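Local coordinates for 35 kDa hemin binding protein (PDB 5Y1A), which is named for hemin binding and is a virulence-associated cargo of the type IX secretion system, joining a thioredoxin domain to an immunoglobulin-like beta-sandwich, at residues Q75-I84 and L203-I211; D99-F110 and R114-I124. All coordinates share one frame; numbering follows the deposited sequence.

In the fold
Both contacts involve the thioredoxin domain, one at its border and one within it. Contact 1 joins strand 73-79 of its sheet to strand 207-220 of the beta-sandwich, and so links domains; contact 2 lies within the thioredoxin fold and fastens residues 114-124 over the end of helix 89-102 and the start of strand 109-112. Their centres are about 17 Å apart, and they touch where Tyr80 CB packs on Phe107 CZ at 3.8 Å. Both lie close to Cys48 and Cys51, a CxxC at a helix start consistent with a thioredoxin-type redox site: the side chain of Pro108 in contact 2 touches Cys51, whereas that of Phe77 in contact 1 comes near the motif without touching it.

Contact 1: residues Q75-I84 and L203-I211; sequences QTFVHYNDGI and LHQHTVLMI
His79 and His204 meet in an edge-to-face aromatic pair, a worked example of how a polar cluster can be built into a domain interface. Beyond CB, the His79 side chain places CG beside the backbone N (chi1 -82°). CD2 rests against Thr207 CG2 at 3.8 Å, while CE1 reaches over one face of the His204 ring, 3.7 Å from its NE2, with the ring planes 65° apart. Both ring nitrogens meet partners lying in the plane of the ring: ND1 donates to Asp82 OD2 at 2.6 Å through the syn lone pair of that oxygen, and NE2 hydrogen-bonds to a water that also reaches Thr207 OG1. Together these fix the ring's rotation, and Ile84 CD1 covers one of its faces. Asp82 also caps the helix through Ile84 N. His204 NE2 bonds to Gln195, but its buried ND1, 3.7 Å from Ile84 CD1, has no polar partner in the model.

The backbones form a single bridge at Phe77 and Thr207. Phe77 N donates to His206 O at 2.9 Å, and Val208 N returns a nearly straight bond to Phe77 O at 3.0 Å. His206 O also lies at the edge of the Phe77 ring. The Gln75 amide crosses the His206 ring obliquely, its NE2 3.5 Å from His206 NE2.

Residues 207-211 run at 66° to residues 75-79, and where their strand begins to pair with strand 179-186, His206 and Thr207 form a G1 beta bulge. Strand 34-44 pairs with strand 73-79, whose Gln75 and Phe77 touch helix 51-63 and whose Val78 packs on helix 89-102.

Contact 2: residues D99-F110 and R114-I124; sequences DQTLGIPGFPTF and RMEKKGENLSI
Two backbone hydrogen bonds tie the segments: Gly119 N to Leu102 O at 3.2 Å, and Phe110 N to Leu122 O at 2.9 Å, the latter in the carbonyl plane. Between them runs the loop that carries Pro108 after a cis peptide bond, the cis-proline loop expected beside a CxxC motif in the thioredoxin fold. The facing chain bends through a type II turn from Lys117 to Glu120, with Gly119 at the turn position that takes positive phi (94°).

Lys118 lies along the last turn of helix 89-102. With CG anti to the backbone N (chi1 -168°) and the rest of the chain extended, its methylenes pass the carbonyls of Thr101 and Gln100 until NZ donates to Gln100 O at 2.7 Å. Its charge, at the C-terminal end of the helix, would be expected to interact favourably with the helix dipole. Gly103 leaves the helix with positive phi, and its N donates to Asp99 O, while Asp99 OD1 accepts from Ile104 N.

Leu122 fills the middle of the contact. Its CD1 enters among Leu102 CB, Ile104 CG1, Pro105 CD and the carbonyl of Gly103, while its CB and CD2 lie against Phe110 O. Leu102 sends CD2 the other way, to Glu116 O at 3.5 Å; the carboxylate of Glu116 binds Ser111 and Val112.

At the far end the Phe110 ring turns its edge to Leu122 O, which lies in the ring plane, and CE2 comes 3.3 Å from Ser123 O. Ile124 bridges Phe110 and Pro108: CG1 touches Phe110 CD2 at 3.6 Å, and CD1 crosses to Pro108 CB at 3.7 Å.

Contact 1: residues Q75-I84 and L203-I211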
loop_
_atom_site.group_PDB
_atom_site.type_symbol
_atom_site.label_atom_id
_atom_site.label_comp_id
_atom_site.label_asym_id
_atom_site.label_seq_id
_atom_site.Cartn_x
_atom_site.Cartn_y
_atom_site.Cartn_z
ATOM N N GLN A 75 2.202 -1.928 -10.467
ATOM C CA GLN A 75 1.261 -3.045 -10.390
ATOM C C GLN A 75 0.565 -3.121 -9.034
ATOM O O GLN A 75 1.126 -2.749 -7.995
ATOM C CB GLN A 75 1.975 -4.387 -10.590
ATOM C CG GLN A 75 2.775 -4.562 -11.853
ATOM C CD GLN A 75 3.544 -5.886 -11.800
ATOM O OE1 GLN A 75 2.947 -6.953 -11.888
ATOM N NE2 GLN A 75 4.860 -5.811 -11.632
ATOM N N THR A 76 -0.683 -3.581 -9.054
ATOM C CA THR A 76 -1.395 -3.918 -7.823
ATOM C C THR A 76 -2.186 -5.206 -8.054
ATOM O O THR A 76 -2.685 -5.418 -9.159
ATOM C CB THR A 76 -2.368 -2.817 -7.384
ATOM O OG1 THR A 76 -3.422 -2.705 -8.344
ATOM C CG2 THR A 76 -1.679 -1.476 -7.244
ATOM N N PHE A 77 -2.234 -6.077 -7.041
ATOM C CA PHE A 77 -2.991 -7.329 -7.116
ATOM C C PHE A 77 -4.081 -7.252 -6.067
ATOM O O PHE A 77 -3.793 -7.019 -4.887
ATOM C CB PHE A 77 -2.095 -8.546 -6.876
ATOM C CG PHE A 77 -1.169 -8.833 -8.030
ATOM C CD1 PHE A 77 -1.442 -9.886 -8.914
ATOM C CD2 PHE A 77 -0.036 -8.034 -8.247
ATOM C CE1 PHE A 77 -0.610 -10.134 -10.032
ATOM C CE2 PHE A 77 0.816 -8.280 -9.338
ATOM C CZ PHE A 77 0.534 -9.329 -10.239
ATOM N N VAL A 78 -5.323 -7.470 -6.506
ATOM C CA VAL A 78 -6.508 -7.333 -5.659
ATOM C C VAL A 78 -7.106 -8.724 -5.525
ATOM O O VAL A 78 -7.480 -9.344 -6.526
ATOM C CB VAL A 78 -7.558 -6.406 -6.314
ATOM C CG1 VAL A 78 -8.817 -6.346 -5.451
ATOM C CG2 VAL A 78 -6.994 -4.975 -6.533
ATOM N N HIS A 79 -7.159 -9.224 -4.296
ATOM C CA HIS A 79 -7.621 -10.587 -4.042
ATOM C C HIS A 79 -9.114 -10.653 -3.776
ATOM O O HIS A 79 -9.668 -9.728 -3.195
ATOM C CB HIS A 79 -6.863 -11.158 -2.856
ATOM C CG HIS A 79 -5.510 -11.688 -3.218
ATOM N ND1 HIS A 79 -5.238 -13.034 -3.287
ATOM C CD2 HIS A 79 -4.374 -11.052 -3.594
ATOM C CE1 HIS A 79 -3.984 -13.208 -3.666
ATOM N NE2 HIS A 79 -3.439 -12.024 -3.867
ATOM N N TYR A 80 -9.755 -11.751 -4.188
ATOM C CA TYR A 80 -11.158 -11.954 -3.849
ATOM C C TYR A 80 -11.504 -13.393 -3.503
ATOM O O TYR A 80 -10.979 -14.344 -4.108
ATOM C CB TYR A 80 -12.078 -11.439 -4.958
ATOM C CG TYR A 80 -13.514 -11.263 -4.501
ATOM C CD1 TYR A 80 -13.818 -10.319 -3.526
ATOM C CD2 TYR A 80 -14.559 -12.006 -5.060
ATOM C CE1 TYR A 80 -15.100 -10.111 -3.086
ATOM C CE2 TYR A 80 -15.904 -11.802 -4.607
ATOM C CZ TYR A 80 -16.134 -10.835 -3.620
ATOM O OH TYR A 80 -17.377 -10.533 -3.104
ATOM N N ASN A 81 -12.425 -13.553 -2.545
ATOM C CA ASN A 81 -12.888 -14.903 -2.149
ATOM C C ASN A 81 -11.748 -15.836 -1.742
ATOM O O ASN A 81 -11.687 -16.998 -2.162
ATOM C CB ASN A 81 -13.781 -15.552 -3.213
ATOM C CG ASN A 81 -15.195 -14.986 -3.215
ATOM O OD1 ASN A 81 -15.547 -14.210 -2.335
ATOM N ND2 ASN A 81 -15.993 -15.350 -4.221
ATOM N N ASP A 82 -10.836 -15.319 -0.927
ATOM C CA ASP A 82 -9.718 -16.134 -0.475
ATOM C C ASP A 82 -9.244 -15.712 0.905
ATOM O O ASP A 82 -9.891 -14.896 1.540
ATOM C CB ASP A 82 -8.585 -16.212 -1.536
ATOM C CG ASP A 82 -7.753 -14.921 -1.672
ATOM O OD1 ASP A 82 -7.947 -13.964 -0.886
ATOM O OD2 ASP A 82 -6.890 -14.904 -2.582
ATOM N N GLY A 83 -8.119 -16.263 1.356
ATOM C CA GLY A 83 -7.588 -15.924 2.670
ATOM C C GLY A 83 -7.218 -14.455 2.865
ATOM O O GLY A 83 -7.236 -13.943 4.010
ATOM N N ILE A 84 -6.869 -13.780 1.774
ATOM C CA ILE A 84 -6.451 -12.388 1.848
ATOM C C ILE A 84 -7.664 -11.468 1.986
ATOM O O ILE A 84 -7.652 -10.550 2.805
ATOM C CB ILE A 84 -5.532 -11.989 0.659
ATOM C CG1 ILE A 84 -4.170 -12.712 0.781
ATOM C CG2 ILE A 84 -5.348 -10.472 0.591
ATOM C CD1 ILE A 84 -3.182 -12.373 -0.289
ATOM N N LEU A 203 6.003 -16.285 -3.927
ATOM C CA LEU A 203 5.520 -15.215 -3.044
ATOM C C LEU A 203 4.596 -14.271 -3.813
ATOM O O LEU A 203 4.793 -14.037 -4.999
ATOM C CB LEU A 203 6.694 -14.381 -2.481
ATOM C CG LEU A 203 7.651 -15.184 -1.568
ATOM C CD1 LEU A 203 8.931 -14.389 -1.333
ATOM C CD2 LEU A 203 7.006 -15.621 -0.270
ATOM N N HIS A 204 3.606 -13.703 -3.124
ATOM C CA HIS A 204 2.801 -12.645 -3.754
ATOM C C HIS A 204 3.658 -11.392 -3.876
ATOM O O HIS A 204 4.600 -11.199 -3.097
ATOM C CB HIS A 204 1.542 -12.326 -2.925
ATOM C CG HIS A 204 0.557 -13.442 -2.867
ATOM N ND1 HIS A 204 -0.103 -13.797 -1.709
ATOM C CD2 HIS A 204 0.121 -14.289 -3.824
ATOM C CE1 HIS A 204 -0.918 -14.806 -1.971
ATOM N NE2 HIS A 204 -0.800 -15.119 -3.247
ATOM N N GLN A 205 3.359 -10.549 -4.870
ATOM C CA GLN A 205 4.025 -9.262 -5.006
ATOM C C GLN A 205 2.991 -8.156 -5.230
ATOM O O GLN A 205 1.920 -8.434 -5.764
ATOM C CB GLN A 205 4.960 -9.270 -6.218
ATOM C CG GLN A 205 6.027 -10.331 -6.174
ATOM C CD GLN A 205 7.001 -10.160 -5.035
ATOM O OE1 GLN A 205 7.068 -9.093 -4.415
ATOM N NE2 GLN A 205 7.806 -11.207 -4.776
ATOM N N HIS A 206 3.326 -6.930 -4.832
ATOM C CA HIS A 206 2.525 -5.741 -5.156
ATOM C C HIS A 206 1.052 -5.953 -4.739
ATOM O O HIS A 206 0.133 -5.574 -5.458
ATOM C CB HIS A 206 2.611 -5.432 -6.671
ATOM C CG HIS A 206 3.996 -5.546 -7.232
ATOM N ND1 HIS A 206 5.030 -4.732 -6.822
ATOM C CD2 HIS A 206 4.518 -6.381 -8.169
ATOM C CE1 HIS A 206 6.133 -5.060 -7.478
ATOM N NE2 HIS A 206 5.853 -6.067 -8.286
ATOM N N THR A 207 0.844 -6.532 -3.553
ATOM C CA THR A 207 -0.488 -7.026 -3.179
ATOM C C THR A 207 -1.206 -6.016 -2.271
ATOM O O THR A 207 -0.662 -5.576 -1.261
ATOM C CB THR A 207 -0.332 -8.405 -2.544
ATOM O OG1 THR A 207 0.192 -9.290 -3.548
ATOM C CG2 THR A 207 -1.671 -8.962 -2.015
ATOM N N VAL A 208 -2.419 -5.622 -2.654
ATOM C CA VAL A 208 -3.136 -4.619 -1.876
ATOM C C VAL A 208 -3.611 -5.186 -0.535
ATOM O O VAL A 208 -4.356 -6.154 -0.516
ATOM C CB VAL A 208 -4.360 -4.087 -2.636
ATOM C CG1 VAL A 208 -5.073 -3.051 -1.768
ATOM C CG2 VAL A 208 -3.922 -3.476 -3.975
ATOM N N LEU A 209 -3.164 -4.600 0.572
ATOM C CA LEU A 209 -3.690 -4.999 1.889
ATOM C C LEU A 209 -4.473 -3.923 2.602
ATOM O O LEU A 209 -5.239 -4.246 3.557
ATOM C CB LEU A 209 -2.573 -5.483 2.831
ATOM C CG LEU A 209 -1.807 -6.693 2.279
ATOM C CD1 LEU A 209 -0.782 -7.121 3.357
ATOM C CD2 LEU A 209 -2.715 -7.875 1.862
ATOM N N MET A 210 -4.240 -2.668 2.206
ATOM C CA MET A 210 -4.980 -1.536 2.765
ATOM C C MET A 210 -5.368 -0.528 1.697
ATOM O O MET A 210 -4.625 -0.305 0.732
ATOM C CB MET A 210 -4.184 -0.798 3.872
ATOM C CG MET A 210 -3.611 -1.689 4.979
ATOM S SD MET A 210 -2.631 -0.747 6.237
ATOM C CE MET A 210 -3.902 0.256 6.979
ATOM N N ILE A 211 -6.518 0.103 1.903
ATOM C CA ILE A 211 -6.978 1.229 1.088
ATOM C C ILE A 211 -7.197 2.370 2.083
ATOM O O ILE A 211 -7.992 2.244 3.032
ATOM C CB ILE A 211 -8.302 0.914 0.294
ATOM C CG1 ILE A 211 -8.152 -0.386 -0.550
ATOM C CG2 ILE A 211 -8.688 2.115 -0.598
ATOM C CD1 ILE A 211 -8.551 -1.708 0.141
HETATM O O HOH W 1 7.276 -7.669 -9.912
HETATM O O HOH W 2 -5.177 -7.939 -2.603
HETATM O O HOH W 3 -1.286 -11.211 -5.039
#

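Contact 2: residues D99-F110 and R114-I124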
loop_
_atom_site.group_PDB
_atom_site.type_symbol
_atom_site.label_atom_id
_atom_site.label_comp_id
_atom_site.label_asym_id
_atom_site.label_seq_id
_atom_site.Cartn_x
_atom_site.Cartn_y
_atom_site.Cartn_z
ATOM N N ASP A 99 -15.371 -4.459 -9.580
ATOM C CA ASP A 99 -16.295 -5.302 -10.356
ATOM C C ASP A 99 -17.525 -4.504 -10.858
ATOM O O ASP A 99 -17.875 -4.548 -12.044
ATOM C CB ASP A 99 -16.719 -6.506 -9.509
ATOM C CG ASP A 99 -17.510 -7.553 -10.296
ATOM O OD1 ASP A 99 -17.386 -7.650 -11.558
ATOM O OD2 ASP A 99 -18.274 -8.295 -9.621
ATOM N N GLN A 100 -18.160 -3.757 -9.967
ATOM C CA GLN A 100 -19.261 -2.879 -10.363
ATOM C C GLN A 100 -18.859 -1.938 -11.518
ATOM O O GLN A 100 -19.628 -1.726 -12.461
ATOM C CB GLN A 100 -19.770 -2.086 -9.158
ATOM C CG GLN A 100 -21.030 -1.240 -9.475
ATOM C CD GLN A 100 -22.186 -2.071 -10.051
ATOM O OE1 GLN A 100 -22.526 -3.140 -9.520
ATOM N NE2 GLN A 100 -22.803 -1.576 -11.137
ATOM N N THR A 101 -17.645 -1.416 -11.465
ATOM C CA THR A 101 -17.158 -0.476 -12.453
ATOM C C THR A 101 -16.735 -1.104 -13.778
ATOM O O THR A 101 -17.089 -0.603 -14.873
ATOM C CB THR A 101 -15.986 0.348 -11.822
ATOM O OG1 THR A 101 -16.516 1.069 -10.712
ATOM C CG2 THR A 101 -15.363 1.343 -12.834
ATOM N N LEU A 102 -16.012 -2.213 -13.689
ATOM C CA LEU A 102 -15.330 -2.769 -14.857
ATOM C C LEU A 102 -15.949 -4.053 -15.429
ATOM O O LEU A 102 -15.794 -4.355 -16.637
ATOM C CB LEU A 102 -13.851 -3.020 -14.517
ATOM C CG LEU A 102 -13.041 -1.818 -14.047
ATOM C CD1 LEU A 102 -11.739 -2.348 -13.433
ATOM C CD2 LEU A 102 -12.732 -0.921 -15.254
ATOM N N GLY A 103 -16.648 -4.802 -14.573
ATOM C CA GLY A 103 -17.254 -6.068 -14.986
ATOM C C GLY A 103 -16.158 -7.125 -15.123
ATOM O O GLY A 103 -15.739 -7.444 -16.232
ATOM N N ILE A 104 -15.723 -7.663 -13.988
ATOM C CA ILE A 104 -14.608 -8.632 -13.911
ATOM C C ILE A 104 -15.171 -10.045 -13.984
ATOM O O ILE A 104 -15.767 -10.519 -13.033
ATOM C CB ILE A 104 -13.822 -8.430 -12.573
ATOM C CG1 ILE A 104 -13.296 -6.987 -12.536
ATOM C CG2 ILE A 104 -12.669 -9.476 -12.435
ATOM C CD1 ILE A 104 -12.814 -6.496 -11.160
ATOM N N PRO A 105 -14.959 -10.718 -15.123
ATOM C CA PRO A 105 -15.669 -11.972 -15.422
ATOM C C PRO A 105 -15.050 -13.241 -14.811
ATOM O O PRO A 105 -15.734 -14.252 -14.704
ATOM C CB PRO A 105 -15.593 -12.040 -16.946
ATOM C CG PRO A 105 -14.281 -11.366 -17.303
ATOM C CD PRO A 105 -14.078 -10.286 -16.235
ATOM N N GLY A 106 -13.790 -13.171 -14.414
ATOM C CA GLY A 106 -13.006 -14.361 -14.031
ATOM C C GLY A 106 -11.575 -13.942 -13.730
ATOM O O GLY A 106 -11.224 -12.768 -13.894
ATOM N N PHE A 107 -10.767 -14.891 -13.280
ATOM C CA PHE A 107 -9.367 -14.629 -12.898
ATOM C C PHE A 107 -8.404 -15.524 -13.692
ATOM O O PHE A 107 -8.772 -16.643 -14.092
ATOM C CB PHE A 107 -9.119 -14.919 -11.397
ATOM C CG PHE A 107 -9.965 -14.120 -10.424
ATOM C CD1 PHE A 107 -10.479 -12.860 -10.747
ATOM C CD2 PHE A 107 -10.187 -14.634 -9.142
ATOM C CE1 PHE A 107 -11.262 -12.125 -9.820
ATOM C CE2 PHE A 107 -10.955 -13.914 -8.192
ATOM C CZ PHE A 107 -11.500 -12.674 -8.543
ATOM N N PRO A 108 -7.151 -15.059 -13.900
ATOM C CA PRO A 108 -6.701 -13.705 -13.592
ATOM C C PRO A 108 -7.083 -12.772 -14.744
ATOM O O PRO A 108 -7.028 -13.170 -15.914
ATOM C CB PRO A 108 -5.171 -13.853 -13.496
ATOM C CG PRO A 108 -4.864 -14.978 -14.486
ATOM C CD PRO A 108 -6.067 -15.889 -14.479
ATOM N N THR A 109 -7.442 -11.543 -14.404
ATOM C CA THR A 109 -7.715 -10.504 -15.374
ATOM C C THR A 109 -7.066 -9.234 -14.835
ATOM O O THR A 109 -6.555 -9.213 -13.713
ATOM C CB THR A 109 -9.268 -10.288 -15.582
ATOM O OG1 THR A 109 -9.938 -10.289 -14.312
ATOM C CG2 THR A 109 -9.873 -11.374 -16.466
ATOM N N PHE A 110 -7.040 -8.179 -15.648
ATOM C CA PHE A 110 -6.459 -6.920 -15.188
ATOM C C PHE A 110 -7.028 -5.735 -15.925
ATOM O O PHE A 110 -7.582 -5.875 -17.018
ATOM C CB PHE A 110 -4.914 -6.905 -15.217
ATOM C CG PHE A 110 -4.263 -6.535 -16.572
ATOM C CD1 PHE A 110 -3.132 -5.700 -16.580
ATOM C CD2 PHE A 110 -4.730 -7.037 -17.788
ATOM C CE1 PHE A 110 -2.480 -5.368 -17.778
ATOM C CE2 PHE A 110 -4.075 -6.690 -19.012
ATOM C CZ PHE A 110 -2.944 -5.881 -18.981
ATOM N N ARG A 114 -7.850 1.704 -15.253
ATOM C CA ARG A 114 -9.326 1.691 -15.333
ATOM C C ARG A 114 -9.857 2.301 -16.619
ATOM O O ARG A 114 -10.907 2.969 -16.628
ATOM C CB ARG A 114 -9.936 2.429 -14.122
ATOM C CG ARG A 114 -9.450 1.831 -12.764
ATOM C CD ARG A 114 -9.991 2.649 -11.595
ATOM N NE ARG A 114 -9.508 2.074 -10.333
ATOM C CZ ARG A 114 -9.826 2.522 -9.121
ATOM N NH1 ARG A 114 -10.624 3.599 -8.970
ATOM N NH2 ARG A 114 -9.327 1.909 -8.051
ATOM N N MET A 115 -9.140 2.078 -17.714
ATOM C CA MET A 115 -9.497 2.728 -18.965
ATOM C C MET A 115 -10.594 1.974 -19.713
ATOM O O MET A 115 -11.249 2.525 -20.624
ATOM C CB MET A 115 -8.241 2.972 -19.834
ATOM C CG MET A 115 -7.646 1.769 -20.504
ATOM S SD MET A 115 -5.912 2.082 -21.059
ATOM C CE MET A 115 -5.764 3.817 -20.861
ATOM N N GLU A 116 -10.815 0.724 -19.324
ATOM C CA GLU A 116 -11.842 -0.114 -19.966
ATOM C C GLU A 116 -13.261 0.277 -19.564
ATOM O O GLU A 116 -13.541 0.482 -18.372
ATOM C CB GLU A 116 -11.600 -1.599 -19.662
ATOM C CG GLU A 116 -10.168 -2.102 -20.014
ATOM C CD GLU A 116 -9.123 -1.821 -18.897
ATOM O OE1 GLU A 116 -9.500 -1.256 -17.845
ATOM O OE2 GLU A 116 -7.928 -2.181 -19.065
ATOM N N LYS A 117 -14.164 0.327 -20.548
ATOM C CA LYS A 117 -15.608 0.431 -20.240
ATOM C C LYS A 117 -16.085 -0.912 -19.718
ATOM O O LYS A 117 -15.505 -1.934 -20.042
ATOM C CB LYS A 117 -16.424 0.829 -21.491
ATOM C CG LYS A 117 -15.985 2.165 -22.056
ATOM C CD LYS A 117 -17.141 3.005 -22.569
ATOM C CE LYS A 117 -16.631 4.366 -23.008
ATOM N NZ LYS A 117 -15.375 4.780 -22.286
ATOM N N LYS A 118 -17.146 -0.911 -18.924
ATOM C CA LYS A 118 -17.673 -2.139 -18.343
ATOM C C LYS A 118 -17.972 -3.119 -19.455
ATOM O O LYS A 118 -18.626 -2.763 -20.427
ATOM C CB LYS A 118 -18.950 -1.874 -17.554
ATOM C CG LYS A 118 -19.345 -3.069 -16.704
ATOM C CD LYS A 118 -20.357 -2.676 -15.643
ATOM C CE LYS A 118 -20.578 -3.835 -14.679
ATOM N NZ LYS A 118 -21.460 -3.445 -13.562
ATOM N N GLY A 119 -17.461 -4.338 -19.314
ATOM C CA GLY A 119 -17.764 -5.403 -20.275
ATOM C C GLY A 119 -16.718 -5.526 -21.371
ATOM O O GLY A 119 -16.817 -6.410 -22.218
ATOM N N GLU A 120 -15.728 -4.635 -21.332
ATOM C CA GLU A 120 -14.626 -4.631 -22.286
ATOM C C GLU A 120 -13.659 -5.755 -21.952
ATOM O O GLU A 120 -13.903 -6.576 -21.047
ATOM C CB GLU A 120 -13.922 -3.263 -22.297
ATOM C CG GLU A 120 -12.878 -3.045 -23.404
ATOM C CD GLU A 120 -12.280 -1.635 -23.422
ATOM O OE1 GLU A 120 -13.008 -0.648 -23.155
ATOM O OE2 GLU A 120 -11.074 -1.508 -23.728
ATOM N N ASN A 121 -12.552 -5.776 -22.690
ATOM C CA ASN A 121 -11.579 -6.851 -22.619
ATOM C C ASN A 121 -10.702 -6.644 -21.387
ATOM O O ASN A 121 -10.039 -5.594 -21.301
ATOM C CB ASN A 121 -10.739 -6.802 -23.916
ATOM C CG ASN A 121 -9.698 -7.906 -24.011
ATOM O OD1 ASN A 121 -8.722 -7.932 -23.264
ATOM N ND2 ASN A 121 -9.878 -8.796 -24.980
ATOM N N LEU A 122 -10.701 -7.591 -20.431
ATOM C CA LEU A 122 -9.714 -7.479 -19.329
ATOM C C LEU A 122 -8.672 -8.614 -19.338
ATOM O O LEU A 122 -8.045 -8.931 -18.302
ATOM C CB LEU A 122 -10.431 -7.395 -17.965
ATOM C CG LEU A 122 -11.452 -6.256 -17.785
ATOM C CD1 LEU A 122 -12.222 -6.397 -16.456
ATOM C CD2 LEU A 122 -10.785 -4.887 -17.839
ATOM N N SER A 123 -8.478 -9.205 -20.514
ATOM C CA SER A 123 -7.660 -10.413 -20.651
ATOM C C SER A 123 -6.197 -10.120 -20.402
ATOM O O SER A 123 -5.707 -9.032 -20.727
ATOM C CB SER A 123 -7.831 -11.036 -22.049
ATOM O OG SER A 123 -9.205 -11.146 -22.393
ATOM N N ILE A 124 -5.508 -11.091 -19.807
ATOM C CA ILE A 124 -4.055 -11.040 -19.658
ATOM C C ILE A 124 -3.519 -12.017 -20.721
ATOM O O ILE A 124 -3.562 -13.240 -20.533
ATOM C CB ILE A 124 -3.599 -11.487 -18.262
ATOM C CG1 ILE A 124 -4.202 -10.578 -17.168
ATOM C CG2 ILE A 124 -2.049 -11.501 -18.162
ATOM C CD1 ILE A 124 -4.005 -11.147 -15.722
HETATM O O HOH W 4 -15.369 -6.563 -18.713
HETATM O O HOH W 5 -7.135 -4.882 -19.577
#